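Spore germination protein B3 (Bacillus subtilis subsp. subtilis, PDB 3N54) takes part in the spore's germination response to a mixture of L-asparagine, glucose, fructose and potassium ions, as a membrane lipoprotein of the GerABKC family. Local coordinates at residues Leu23-Leu28 with Lys51-Ala56; Asn161-Leu166 with Ile185-Asn190. One frame throughout, in Å; residues are numbered along the deposited sequence.

Contact 1 (Leu23-Leu28 with Lys51-Ala56)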
# COMPACT_ATOMS: atom_id res chain seq x y z
N LEU A 23 31.29 0.20 -9.87
CA LEU A 23 31.45 1.64 -10.01
C LEU A 23 31.40 2.23 -8.62
O LEU A 23 30.41 2.05 -7.91
CB LEU A 23 30.34 2.25 -10.86
CG LEU A 23 30.45 2.08 -12.37
CD1 LEU A 23 30.23 0.63 -12.79
CD2 LEU A 23 29.45 2.99 -13.07
N THR A 24 32.47 2.91 -8.21
CA THR A 24 32.49 3.58 -6.91
C THR A 24 32.58 5.08 -7.15
O THR A 24 33.61 5.59 -7.59
CB THR A 24 33.68 3.13 -6.04
OG1 THR A 24 33.72 1.70 -5.98
CG2 THR A 24 33.53 3.68 -4.60
N TYR A 25 31.48 5.78 -6.89
CA TYR A 25 31.46 7.23 -7.00
C TYR A 25 32.23 7.83 -5.83
O TYR A 25 32.42 7.18 -4.80
CB TYR A 25 30.03 7.76 -7.07
CG TYR A 25 29.39 7.47 -8.41
CD1 TYR A 25 28.89 6.21 -8.71
CD2 TYR A 25 29.31 8.47 -9.38
CE1 TYR A 25 28.32 5.95 -9.95
CE2 TYR A 25 28.74 8.22 -10.61
CZ TYR A 25 28.24 6.96 -10.89
OH TYR A 25 27.67 6.72 -12.12
N GLN A 26 32.71 9.06 -6.01
CA GLN A 26 33.59 9.70 -5.05
C GLN A 26 33.20 11.16 -4.81
O GLN A 26 32.90 11.89 -5.75
CB GLN A 26 35.03 9.68 -5.57
CG GLN A 26 35.54 8.30 -6.05
CD GLN A 26 35.73 7.31 -4.91
OE1 GLN A 26 35.78 6.10 -5.13
NE2 GLN A 26 35.84 7.82 -3.70
N ASN A 27 33.22 11.57 -3.55
CA ASN A 27 32.98 12.94 -3.18
C ASN A 27 34.35 13.56 -2.97
O ASN A 27 35.00 13.32 -1.95
CB ASN A 27 32.11 13.00 -1.92
CG ASN A 27 30.74 12.36 -2.13
OD1 ASN A 27 30.33 11.47 -1.37
ND2 ASN A 27 30.05 12.79 -3.17
N LEU A 28 34.79 14.35 -3.95
CA LEU A 28 36.17 14.86 -3.94
C LEU A 28 36.38 15.91 -2.84
O LEU A 28 35.53 16.77 -2.61
CB LEU A 28 36.56 15.42 -5.31
CG LEU A 28 36.39 14.45 -6.49
CD1 LEU A 28 36.83 15.12 -7.77
CD2 LEU A 28 37.16 13.14 -6.26
N LYS A 51 28.14 6.54 -3.76
CA LYS A 51 27.47 5.27 -3.99
C LYS A 51 28.33 4.28 -4.77
O LYS A 51 29.24 4.66 -5.52
CB LYS A 51 26.13 5.48 -4.71
CG LYS A 51 26.24 5.93 -6.15
CD LYS A 51 24.86 6.20 -6.73
CE LYS A 51 24.94 6.90 -8.06
NZ LYS A 51 23.60 7.37 -8.52
N THR A 52 28.02 3.01 -4.56
CA THR A 52 28.67 1.92 -5.24
C THR A 52 27.62 1.19 -6.06
O THR A 52 26.52 0.92 -5.57
CB THR A 52 29.30 0.95 -4.22
OG1 THR A 52 30.33 1.64 -3.51
CG2 THR A 52 29.88 -0.27 -4.91
N ILE A 53 27.95 0.91 -7.31
CA ILE A 53 27.08 0.15 -8.20
C ILE A 53 27.77 -1.17 -8.57
O ILE A 53 28.89 -1.16 -9.09
CB ILE A 53 26.76 0.91 -9.48
CG1 ILE A 53 26.17 2.29 -9.15
CG2 ILE A 53 25.77 0.13 -10.33
CD1 ILE A 53 25.71 3.06 -10.40
N LEU A 54 27.11 -2.28 -8.26
CA LEU A 54 27.61 -3.61 -8.58
C LEU A 54 26.75 -4.23 -9.66
O LEU A 54 25.52 -4.24 -9.56
CB LEU A 54 27.61 -4.52 -7.35
CG LEU A 54 28.68 -4.26 -6.27
CD1 LEU A 54 28.42 -5.12 -5.04
CD2 LEU A 54 30.10 -4.51 -6.80
N GLU A 55 27.39 -4.75 -10.71
CA GLU A 55 26.66 -5.37 -11.79
C GLU A 55 27.49 -6.34 -12.61
O GLU A 55 28.65 -6.07 -12.92
CB GLU A 55 26.12 -4.30 -12.74
CG GLU A 55 25.16 -4.88 -13.76
CD GLU A 55 24.48 -3.82 -14.60
OE1 GLU A 55 25.02 -2.70 -14.71
OE2 GLU A 55 23.40 -4.13 -15.14
N ALA A 56 26.89 -7.48 -12.96
CA ALA A 56 27.48 -8.42 -13.89
C ALA A 56 27.01 -8.01 -15.28
O ALA A 56 25.81 -7.81 -15.48
CB ALA A 56 27.04 -9.83 -13.58

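Contact 2 (Asn161-Leu166 with Ile185-Asn190)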
# COMPACT_ATOMS: atom_id res chain seq x y z
N ASN A 161 -0.98 15.75 -1.84
CA ASN A 161 -2.22 16.39 -1.40
C ASN A 161 -2.60 16.08 0.04
O ASN A 161 -3.69 16.45 0.49
CB ASN A 161 -3.35 16.04 -2.38
CG ASN A 161 -3.16 16.67 -3.75
OD1 ASN A 161 -4.09 17.24 -4.32
ND2 ASN A 161 -1.95 16.59 -4.29
N GLY A 162 -1.71 15.43 0.78
CA GLY A 162 -1.93 15.18 2.20
C GLY A 162 -2.90 14.06 2.55
O GLY A 162 -3.60 14.14 3.56
N TYR A 163 -2.94 13.02 1.73
CA TYR A 163 -3.81 11.87 1.99
C TYR A 163 -3.04 10.70 2.57
O TYR A 163 -1.91 10.45 2.17
CB TYR A 163 -4.50 11.40 0.72
CG TYR A 163 -5.64 12.27 0.28
CD1 TYR A 163 -6.92 12.08 0.79
CD2 TYR A 163 -5.44 13.30 -0.62
CE1 TYR A 163 -7.97 12.89 0.39
CE2 TYR A 163 -6.47 14.10 -1.02
CZ TYR A 163 -7.74 13.90 -0.51
OH TYR A 163 -8.77 14.71 -0.92
N SER A 164 -3.66 10.02 3.53
CA SER A 164 -3.20 8.72 3.97
C SER A 164 -3.80 7.73 2.98
O SER A 164 -4.86 7.98 2.41
CB SER A 164 -3.66 8.41 5.39
OG SER A 164 -3.00 9.21 6.35
N TYR A 165 -3.13 6.61 2.76
CA TYR A 165 -3.61 5.63 1.79
C TYR A 165 -3.00 4.25 2.02
O TYR A 165 -2.06 4.09 2.81
CB TYR A 165 -3.30 6.09 0.36
CG TYR A 165 -1.84 6.35 0.09
CD1 TYR A 165 -1.26 7.57 0.41
CD2 TYR A 165 -1.03 5.36 -0.47
CE1 TYR A 165 0.08 7.81 0.16
CE2 TYR A 165 0.32 5.59 -0.72
CZ TYR A 165 0.87 6.82 -0.40
OH TYR A 165 2.20 7.06 -0.64
N LEU A 166 -3.55 3.27 1.33
CA LEU A 166 -3.07 1.91 1.42
C LEU A 166 -2.25 1.55 0.19
O LEU A 166 -2.45 2.08 -0.89
CB LEU A 166 -4.24 0.93 1.57
CG LEU A 166 -5.16 1.09 2.79
CD1 LEU A 166 -6.33 0.10 2.72
CD2 LEU A 166 -4.38 0.91 4.10
N ILE A 185 0.11 4.03 4.74
CA ILE A 185 0.97 5.20 4.62
C ILE A 185 0.24 6.41 5.20
O ILE A 185 -0.86 6.74 4.76
CB ILE A 185 1.37 5.50 3.15
CG1 ILE A 185 1.88 4.23 2.45
CG2 ILE A 185 2.42 6.59 3.09
CD1 ILE A 185 3.05 3.56 3.14
N LYS A 186 0.84 7.05 6.19
CA LYS A 186 0.20 8.17 6.86
C LYS A 186 0.52 9.50 6.18
O LYS A 186 1.63 9.71 5.70
CB LYS A 186 0.61 8.22 8.33
CG LYS A 186 -0.18 9.22 9.17
CD LYS A 186 0.04 8.95 10.63
CE LYS A 186 -0.83 9.80 11.53
NZ LYS A 186 -0.92 9.15 12.89
N ARG A 187 -0.47 10.39 6.17
CA ARG A 187 -0.34 11.71 5.56
C ARG A 187 0.72 12.53 6.26
O ARG A 187 1.07 12.26 7.41
CB ARG A 187 -1.69 12.44 5.60
CG ARG A 187 -2.11 12.98 6.98
CD ARG A 187 -3.57 12.64 7.31
NE ARG A 187 -4.45 12.82 6.15
CZ ARG A 187 -5.57 12.13 5.93
NH1 ARG A 187 -5.99 11.19 6.77
NH2 ARG A 187 -6.27 12.37 4.83
N GLY A 188 1.22 13.55 5.57
CA GLY A 188 2.26 14.42 6.12
C GLY A 188 3.62 13.74 6.06
O GLY A 188 4.45 14.09 5.22
N SER A 189 3.83 12.78 6.95
CA SER A 189 5.10 12.06 7.01
C SER A 189 5.33 11.22 5.77
O SER A 189 6.47 11.03 5.33
CB SER A 189 5.14 11.15 8.23
OG SER A 189 4.19 10.10 8.09
N ASN A 190 4.25 10.69 5.21
CA ASN A 190 4.33 9.82 4.05
C ASN A 190 5.11 8.54 4.41
O ASN A 190 5.79 7.95 3.56
CB ASN A 190 4.99 10.59 2.91
CG ASN A 190 4.31 10.40 1.58
OD1 ASN A 190 3.27 9.77 1.46
ND2 ASN A 190 4.91 10.97 0.56
O HOH W 1 0.89 10.80 2.32

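Contact 1 (Leu23-Leu28 with Lys51-Ala56)
Tyr25 and Lys51 lie alongside each other where two antiparallel strands, 21-28 and 46-55, pair in the small three-stranded sheet of the N-terminal domain. The backbones hold the tight part. Leu23 and Ile53 form a hydrogen-bonded pair: Leu23 N reaches Ile53 O at 2.9 Å, and Ile53 N returns to Leu23 O at 2.8 Å with an N-H...O angle of 166°. One step on, Tyr25 N donates to Lys51 O. Between these bonds Thr24 and Thr52 make a non-hydrogen-bonded pair; Thr52 CA also lies 3.2 Å from Leu23 O, a CA-H...O contact to the oxygen that already accepts Ile53 N. On the face bearing Leu23 and Ile53 the two CB atoms meet, and Ile53 CD1 arrives at the edge of the Tyr25 ring, 3.9 Å from CE1. The extended chain of Lys51 runs up beside the ring, its CG, between backbone N and carbonyl carbon (chi1 69°), resting against Tyr25 CD1 at 3.7 Å. Further out, Lys51 CE sits over one ring face, toward the rim, as a CH-pi contact; NZ lies beyond, 5.3 Å from the centroid of the Tyr25 ring, at most a weak cation-pi attraction. An alanine in place of Tyr25 would probably leave the aliphatic chain of Lys51 without its flat support and Ile53 CD1 without its aromatic neighbour. Strand 8-15 flanks strand 21-28 on its other side, Leu11 touching both Leu23 and Tyr25. The looser side is the face of Thr24 and the exposed Thr52; strand 46-55 is outermost in this sheet within the chain. There the two side chains point the same way, and the nearest approach is from Thr24 CG2 to Thr52 OG1, 3.9 Å.

Contact 2 (Asn161-Leu166 with Ile185-Asn190)
Arg187 folds its guanidinium over the backbone of Tyr163 and Ser164, with Ser164 N 3.6 Å above the centre of the guanidinium plane. The bent chain of Arg187 brings NE to Gly162 O, a hydrogen bond of 3.0 Å with the donor tilted 27° from the carbonyl plane; NH2 adds a weak bond to the same oxygen. NH1 has a salt bridge to Asp326, so both the carbonyl and the acid help fix the group's rotation. Nearer the backbone of Arg187, Ser164 OG, anti to its own carbonyl carbon (chi1 -70°), accepts a hydrogen bond from Arg187 N at 2.8 Å and also hydrogen-bonds to Thr301 OG1. Gly162, at positive phi, is the C-prime residue of the Schellman motif that ends helix 152-160, and its carbonyl is the one Arg187 grips. Further along, Tyr165 and Ile185 pair as antiparallel hydrogen-bonded partners at one end of a beta hairpin. Tyr165 N donates to Ile185 O, and Ile185 N to Tyr165 O at 2.9 Å. The Tyr165 ring turns back over its partner: Ile185 CB stands 3.8 Å above one face, toward the rim, and CG1 lies 3.8 Å from Tyr165 CE2. A water donates to Tyr163 O and, at 2.7 Å, to Asn190 OD1, tying the turn after strand 177-186 to the approach to strand 165-172. The Asn190 amide has further partners in Asn86 and Ser159. Val87 of helix 87-94 meets Tyr165 and Asn190, while Tyr158 of helix 152-160 brings its ring against Tyr165. Leu192 touches Ile185 and Trp325 packs on Arg187, so this end of the hairpin, within the mixed sheet, is flanked by strand 191-196 and by helices 87-94, 152-160 and 325-331.

Contacts 1 and 2 belong to two separate sheets, the first three-stranded and wholly antiparallel, the second five-stranded and mixed. Their centres are about 33 Å apart and their nearest atoms about 21 Å, so they do not touch; along the chain contact 1 closes before contact 2 opens. Contact 1 lies at the periphery, with its centre about 31 Å from that of the chain, and none of its touching residues is buried. The centre of contact 2 is about 11 Å from that of the chain, and four of its touching residues are buried. Both strands of contact 1 belong to the N-terminal domain, whereas contact 2 closes one end of a single hairpin near the middle of the molecule.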